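Local coordinates for uncharacterized CBS-domain protein (Klebsiella pneumoniae subsp. pneumoniae, PDB 3HF7) that binds adenosine monophosphate through its CBS-domain pair, one part of a longer membrane protein whose biological role is not established, at residues 9-21 with 34-46. Numbering follows the deposited sequence.
Sequences VPRNEIVGIDIND and PHGRIVLYRDSLD. With AMP (adenosine monophosphate), chain B.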
loop_
_atom_site.group_PDB
_atom_site.type_symbol
_atom_site.label_atom_id
_atom_site.label_comp_id
_atom_site.label_asym_id
_atom_site.label_seq_id
_atom_site.Cartn_x
_atom_site.Cartn_y
_atom_site.Cartn_z
ATOM N N VAL A 9 -0.732 6.156 -8.507
ATOM C CA VAL A 9 0.425 6.944 -8.074
ATOM C C VAL A 9 1.668 6.206 -8.592
ATOM O O VAL A 9 1.803 4.998 -8.361
ATOM C CB VAL A 9 0.483 7.045 -6.529
ATOM C CG1 VAL A 9 1.807 7.649 -6.051
ATOM C CG2 VAL A 9 -0.686 7.856 -6.001
ATOM N N PRO A 10 2.570 6.914 -9.298
ATOM C CA PRO A 10 3.693 6.211 -9.922
ATOM C C PRO A 10 4.607 5.554 -8.895
ATOM O O PRO A 10 4.773 6.068 -7.784
ATOM C CB PRO A 10 4.447 7.320 -10.667
ATOM C CG PRO A 10 3.500 8.474 -10.729
ATOM C CD PRO A 10 2.644 8.372 -9.509
ATOM N N ARG A 11 5.188 4.421 -9.280
ATOM C CA ARG A 11 6.039 3.635 -8.395
ATOM C C ARG A 11 6.982 4.498 -7.546
ATOM O O ARG A 11 7.011 4.363 -6.325
ATOM C CB ARG A 11 6.807 2.604 -9.222
ATOM C CG ARG A 11 7.957 1.888 -8.506
ATOM C CD ARG A 11 8.653 1.007 -9.529
ATOM N NE ARG A 11 9.797 0.293 -8.968
ATOM C CZ ARG A 11 9.881 -1.030 -8.903
ATOM N NH1 ARG A 11 8.872 -1.784 -9.351
ATOM N NH2 ARG A 11 10.961 -1.601 -8.377
ATOM N N ASN A 12 7.733 5.391 -8.194
ATOM C CA ASN A 12 8.676 6.303 -7.512
ATOM C C ASN A 12 8.080 7.103 -6.342
ATOM O O ASN A 12 8.803 7.543 -5.440
ATOM C CB ASN A 12 9.308 7.278 -8.525
ATOM C CG ASN A 12 8.316 7.743 -9.621
ATOM O OD1 ASN A 12 7.806 6.932 -10.425
ATOM N ND2 ASN A 12 8.067 9.053 -9.669
ATOM N N GLU A 13 6.766 7.293 -6.367
ATOM C CA GLU A 13 6.091 8.153 -5.415
ATOM C C GLU A 13 5.341 7.361 -4.356
ATOM O O GLU A 13 4.568 7.926 -3.577
ATOM C CB GLU A 13 5.085 9.010 -6.147
ATOM C CG GLU A 13 5.594 9.603 -7.414
ATOM C CD GLU A 13 5.243 11.056 -7.488
ATOM O OE1 GLU A 13 4.278 11.415 -8.209
ATOM O OE2 GLU A 13 5.920 11.829 -6.777
ATOM N N ILE A 14 5.542 6.051 -4.344
ATOM C CA ILE A 14 4.928 5.204 -3.343
ATOM C C ILE A 14 5.681 5.381 -2.032
ATOM O O ILE A 14 6.896 5.168 -1.975
ATOM C CB ILE A 14 4.932 3.728 -3.782
ATOM C CG1 ILE A 14 4.117 3.572 -5.068
ATOM C CG2 ILE A 14 4.341 2.860 -2.712
ATOM C CD1 ILE A 14 3.934 2.147 -5.570
ATOM N N VAL A 15 4.964 5.796 -0.988
ATOM C CA VAL A 15 5.516 5.850 0.370
ATOM C C VAL A 15 5.451 4.470 1.032
ATOM O O VAL A 15 4.385 3.855 1.163
ATOM C CB VAL A 15 4.789 6.874 1.267
ATOM C CG1 VAL A 15 5.406 6.886 2.652
ATOM C CG2 VAL A 15 4.846 8.277 0.652
ATOM N N GLY A 16 6.612 3.985 1.431
ATOM C CA GLY A 16 6.713 2.724 2.125
ATOM C C GLY A 16 7.953 2.761 2.993
ATOM O O GLY A 16 8.670 3.767 3.032
ATOM N N ILE A 17 8.203 1.669 3.703
ATOM C CA ILE A 17 9.374 1.586 4.550
ATOM C C ILE A 17 10.151 0.336 4.228
ATOM O O ILE A 17 9.601 -0.762 4.091
ATOM C CB ILE A 17 9.034 1.580 6.071
ATOM C CG1 ILE A 17 8.076 2.708 6.434
ATOM C CG2 ILE A 17 10.299 1.724 6.904
ATOM C CD1 ILE A 17 7.403 2.491 7.802
ATOM N N ASP A 18 11.452 0.540 4.121
ATOM C CA ASP A 18 12.413 -0.536 4.074
ATOM C C ASP A 18 12.502 -1.115 5.466
ATOM O O ASP A 18 12.950 -0.448 6.407
ATOM C CB ASP A 18 13.780 -0.011 3.633
ATOM C CG ASP A 18 14.697 -1.111 3.171
ATOM O OD1 ASP A 18 14.364 -2.303 3.390
ATOM O OD2 ASP A 18 15.758 -0.782 2.581
ATOM N N ILE A 19 12.058 -2.354 5.608
ATOM C CA ILE A 19 12.107 -2.987 6.913
ATOM C C ILE A 19 13.537 -3.381 7.272
ATOM O O ILE A 19 13.774 -3.917 8.359
ATOM C CB ILE A 19 11.125 -4.171 7.047
ATOM C CG1 ILE A 19 11.643 -5.407 6.322
ATOM C CG2 ILE A 19 9.749 -3.769 6.549
ATOM C CD1 ILE A 19 10.790 -6.632 6.588
ATOM N N ASN A 20 14.486 -3.104 6.372
ATOM C CA ASN A 20 15.912 -3.249 6.694
ATOM C C ASN A 20 16.527 -2.125 7.544
ATOM O O ASN A 20 17.567 -2.332 8.165
ATOM C CB ASN A 20 16.753 -3.476 5.437
ATOM C CG ASN A 20 16.694 -4.910 4.950
ATOM O OD1 ASN A 20 16.256 -5.806 5.669
ATOM N ND2 ASN A 20 17.132 -5.134 3.714
ATOM N N ASP A 21 15.902 -0.950 7.588
ATOM C CA ASP A 21 16.419 0.133 8.435
ATOM C C ASP A 21 16.488 -0.229 9.928
ATOM O O ASP A 21 15.751 -1.085 10.407
ATOM C CB ASP A 21 15.602 1.397 8.242
ATOM C CG ASP A 21 15.658 1.901 6.826
ATOM O OD1 ASP A 21 14.683 2.534 6.367
ATOM O OD2 ASP A 21 16.683 1.652 6.157
ATOM N N PRO A 34 2.858 10.105 5.646
ATOM C CA PRO A 34 1.906 11.085 5.124
ATOM C C PRO A 34 0.585 10.475 4.656
ATOM O O PRO A 34 -0.281 11.206 4.191
ATOM C CB PRO A 34 2.656 11.710 3.948
ATOM C CG PRO A 34 3.583 10.648 3.494
ATOM C CD PRO A 34 4.011 9.916 4.734
ATOM N N HIS A 35 0.417 9.164 4.807
ATOM C CA HIS A 35 -0.778 8.461 4.314
ATOM C C HIS A 35 -1.317 7.404 5.274
ATOM O O HIS A 35 -0.622 6.983 6.196
ATOM C CB HIS A 35 -0.464 7.782 2.979
ATOM C CG HIS A 35 -0.146 8.746 1.888
ATOM N ND1 HIS A 35 -1.110 9.540 1.301
ATOM C CD2 HIS A 35 1.027 9.064 1.289
ATOM C CE1 HIS A 35 -0.544 10.301 0.382
ATOM N NE2 HIS A 35 0.751 10.033 0.357
ATOM N N GLY A 36 -2.540 6.946 5.021
ATOM C CA GLY A 36 -3.201 5.963 5.883
ATOM C C GLY A 36 -2.667 4.542 5.796
ATOM O O GLY A 36 -2.654 3.814 6.796
ATOM N N ARG A 37 -2.261 4.131 4.597
ATOM C CA ARG A 37 -1.611 2.832 4.413
ATOM C C ARG A 37 -0.213 3.055 3.828
ATOM O O ARG A 37 0.020 4.032 3.127
ATOM C CB ARG A 37 -2.434 1.910 3.504
ATOM C CG ARG A 37 -3.947 2.084 3.557
ATOM C CD ARG A 37 -4.595 1.152 4.561
ATOM N NE ARG A 37 -5.335 0.010 3.986
ATOM C CZ ARG A 37 -6.667 -0.090 3.978
ATOM N NH1 ARG A 37 -7.379 0.904 4.492
ATOM N NH2 ARG A 37 -7.289 -1.165 3.457
ATOM N N ILE A 38 0.725 2.164 4.122
ATOM C CA ILE A 38 2.073 2.271 3.551
ATOM C C ILE A 38 2.685 0.908 3.354
ATOM O O ILE A 38 2.388 -0.020 4.102
ATOM C CB ILE A 38 3.036 3.088 4.416
ATOM C CG1 ILE A 38 2.974 2.616 5.866
ATOM C CG2 ILE A 38 2.760 4.580 4.262
ATOM C CD1 ILE A 38 4.297 2.283 6.426
ATOM N N VAL A 39 3.566 0.809 2.355
ATOM C CA VAL A 39 4.132 -0.472 1.958
ATOM C C VAL A 39 5.300 -0.823 2.866
ATOM O O VAL A 39 6.165 0.011 3.139
ATOM C CB VAL A 39 4.564 -0.495 0.455
ATOM C CG1 VAL A 39 4.976 -1.901 0.026
ATOM C CG2 VAL A 39 3.452 0.012 -0.449
ATOM N N LEU A 40 5.303 -2.061 3.348
ATOM C CA LEU A 40 6.467 -2.631 4.009
ATOM C C LEU A 40 7.215 -3.480 2.992
ATOM O O LEU A 40 6.628 -4.359 2.348
ATOM C CB LEU A 40 6.034 -3.475 5.211
ATOM C CG LEU A 40 5.229 -2.777 6.320
ATOM C CD1 LEU A 40 4.903 -3.786 7.433
ATOM C CD2 LEU A 40 5.951 -1.526 6.880
ATOM N N TYR A 41 8.502 -3.205 2.829
ATOM C CA TYR A 41 9.323 -3.995 1.920
ATOM C C TYR A 41 10.741 -4.209 2.463
ATOM O O TYR A 41 11.194 -3.519 3.392
ATOM C CB TYR A 41 9.402 -3.309 0.556
ATOM C CG TYR A 41 10.045 -1.941 0.599
ATOM C CD1 TYR A 41 11.440 -1.794 0.644
ATOM C CD2 TYR A 41 9.267 -0.790 0.603
ATOM C CE1 TYR A 41 12.023 -0.530 0.685
ATOM C CE2 TYR A 41 9.844 0.468 0.654
ATOM C CZ TYR A 41 11.201 0.590 0.695
ATOM O OH TYR A 41 11.737 1.850 0.735
ATOM N N ARG A 42 11.447 -5.151 1.852
ATOM C CA ARG A 42 12.820 -5.391 2.193
ATOM C C ARG A 42 13.685 -4.918 1.011
ATOM O O ARG A 42 13.662 -5.523 -0.070
ATOM C CB ARG A 42 12.995 -6.878 2.466
ATOM C CG ARG A 42 14.126 -7.245 3.405
ATOM C CD ARG A 42 14.038 -8.733 3.768
ATOM N NE ARG A 42 13.309 -9.470 2.731
ATOM C CZ ARG A 42 12.210 -10.211 2.929
ATOM N NH1 ARG A 42 11.687 -10.366 4.148
ATOM N NH2 ARG A 42 11.643 -10.818 1.891
ATOM N N ASP A 43 14.422 -3.821 1.218
ATOM C CA ASP A 43 15.405 -3.307 0.244
ATOM C C ASP A 43 14.840 -2.385 -0.821
ATOM O O ASP A 43 15.326 -1.269 -1.019
ATOM C CB ASP A 43 16.146 -4.444 -0.449
ATOM C CG ASP A 43 17.121 -5.132 0.463
ATOM O OD1 ASP A 43 17.683 -4.440 1.341
ATOM O OD2 ASP A 43 17.335 -6.355 0.300
ATOM N N SER A 44 13.834 -2.871 -1.532
ATOM C CA SER A 44 13.182 -2.079 -2.555
ATOM C C SER A 44 11.852 -2.703 -2.948
ATOM O O SER A 44 11.506 -3.804 -2.510
ATOM C CB SER A 44 14.077 -1.942 -3.797
ATOM O OG SER A 44 14.074 -3.140 -4.561
ATOM N N LEU A 45 11.134 -1.995 -3.816
ATOM C CA LEU A 45 9.843 -2.435 -4.297
ATOM C C LEU A 45 9.937 -3.677 -5.182
ATOM O O LEU A 45 8.936 -4.148 -5.727
ATOM C CB LEU A 45 9.129 -1.274 -4.989
ATOM C CG LEU A 45 8.580 -0.279 -3.954
ATOM C CD1 LEU A 45 8.047 1.002 -4.594
ATOM C CD2 LEU A 45 7.526 -0.931 -3.046
ATOM N N ASP A 46 11.139 -4.227 -5.296
ATOM C CA ASP A 46 11.305 -5.536 -5.885
ATOM C C ASP A 46 10.886 -6.582 -4.899
ATOM O O ASP A 46 10.701 -7.740 -5.258
ATOM C CB ASP A 46 12.756 -5.770 -6.216
ATOM C CG ASP A 46 13.199 -4.984 -7.405
ATOM O OD1 ASP A 46 12.347 -4.312 -8.050
ATOM O OD2 ASP A 46 14.409 -5.052 -7.692
HETATM P P AMP B . -4.575 8.990 2.402
HETATM O O1P AMP B . -3.472 10.036 2.408
HETATM O O2P AMP B . -4.173 7.614 2.877
HETATM O O3P AMP B . -5.900 9.430 2.963
HETATM O "O5'" AMP B . -4.932 8.789 0.833
HETATM C "C5'" AMP B . -4.969 9.884 -0.095
HETATM C "C4'" AMP B . -4.477 9.454 -1.477
HETATM O "O4'" AMP B . -3.050 9.467 -1.534
HETATM C "C3'" AMP B . -4.909 8.042 -1.885
HETATM O "O3'" AMP B . -6.146 7.999 -2.625
HETATM C "C2'" AMP B . -3.757 7.550 -2.732
HETATM O "O2'" AMP B . -3.983 7.841 -4.104
HETATM C "C1'" AMP B . -2.551 8.341 -2.273
HETATM N N9 AMP B . -1.763 7.395 -1.439
HETATM C C8 AMP B . -2.304 6.646 -0.466
HETATM N N7 AMP B . -1.377 5.861 0.125
HETATM C C5 AMP B . -0.208 6.090 -0.474
HETATM C C6 AMP B . 1.157 5.562 -0.311
HETATM N N6 AMP B . 1.425 4.634 0.642
HETATM N N1 AMP B . 2.111 6.053 -1.138
HETATM C C2 AMP B . 1.838 6.982 -2.084
HETATM N N3 AMP B . 0.604 7.492 -2.287
HETATM C C4 AMP B . -0.454 7.098 -1.518
#
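Asp18 OD1 accepts two backbone N-H groups from opposite faces of its carboxylate: Asp43 N across the contact at 2.7 Å, and Asn20 N, which closes an Asx turn. Aspartate suits this place because its short arm, with CG anti to the backbone N (chi1 -163°), brings one oxygen to both loops where the strands end. Strands 16-18 and 37-41 run parallel as outer and central members of a three-stranded sheet, joined through helix 23-31 in a beta-alpha-beta unit. Ile17 N donates to Val39 O, Tyr41 N to Ile17 O, and Ile19 N to Tyr41 O. In Tyr41, chi1 of 62° sets CG between backbone N and carbonyl carbon, turning one ring face over Ile17 O and Asp18 N; Gly16 has no side chain to compete with this ring. On the face bearing Ile17 and Leu40, Ile17 CD1 meets Ile38 CD1, and helix 23-31 packs on Ile17. Arg11 NH2 makes a salt bridge to Asp46 OD1 (3.1 Å), which lies in the guanidinium plane, while Arg11 NH1 bonds to Ile112 O. The flat His35 ring lies against the purine while ND1 donates to AMP O1P (2.7 Å); Gly36 N holds O2P. Val15 N reads AMP N1 (2.9 Å), and N6 is shared by Val15 O and Arg37 O, one carbonyl from each segment. Val15 O also takes a weak bond from Val39 N, consistent with a pocket that recognises adenine through the strand pairing itself.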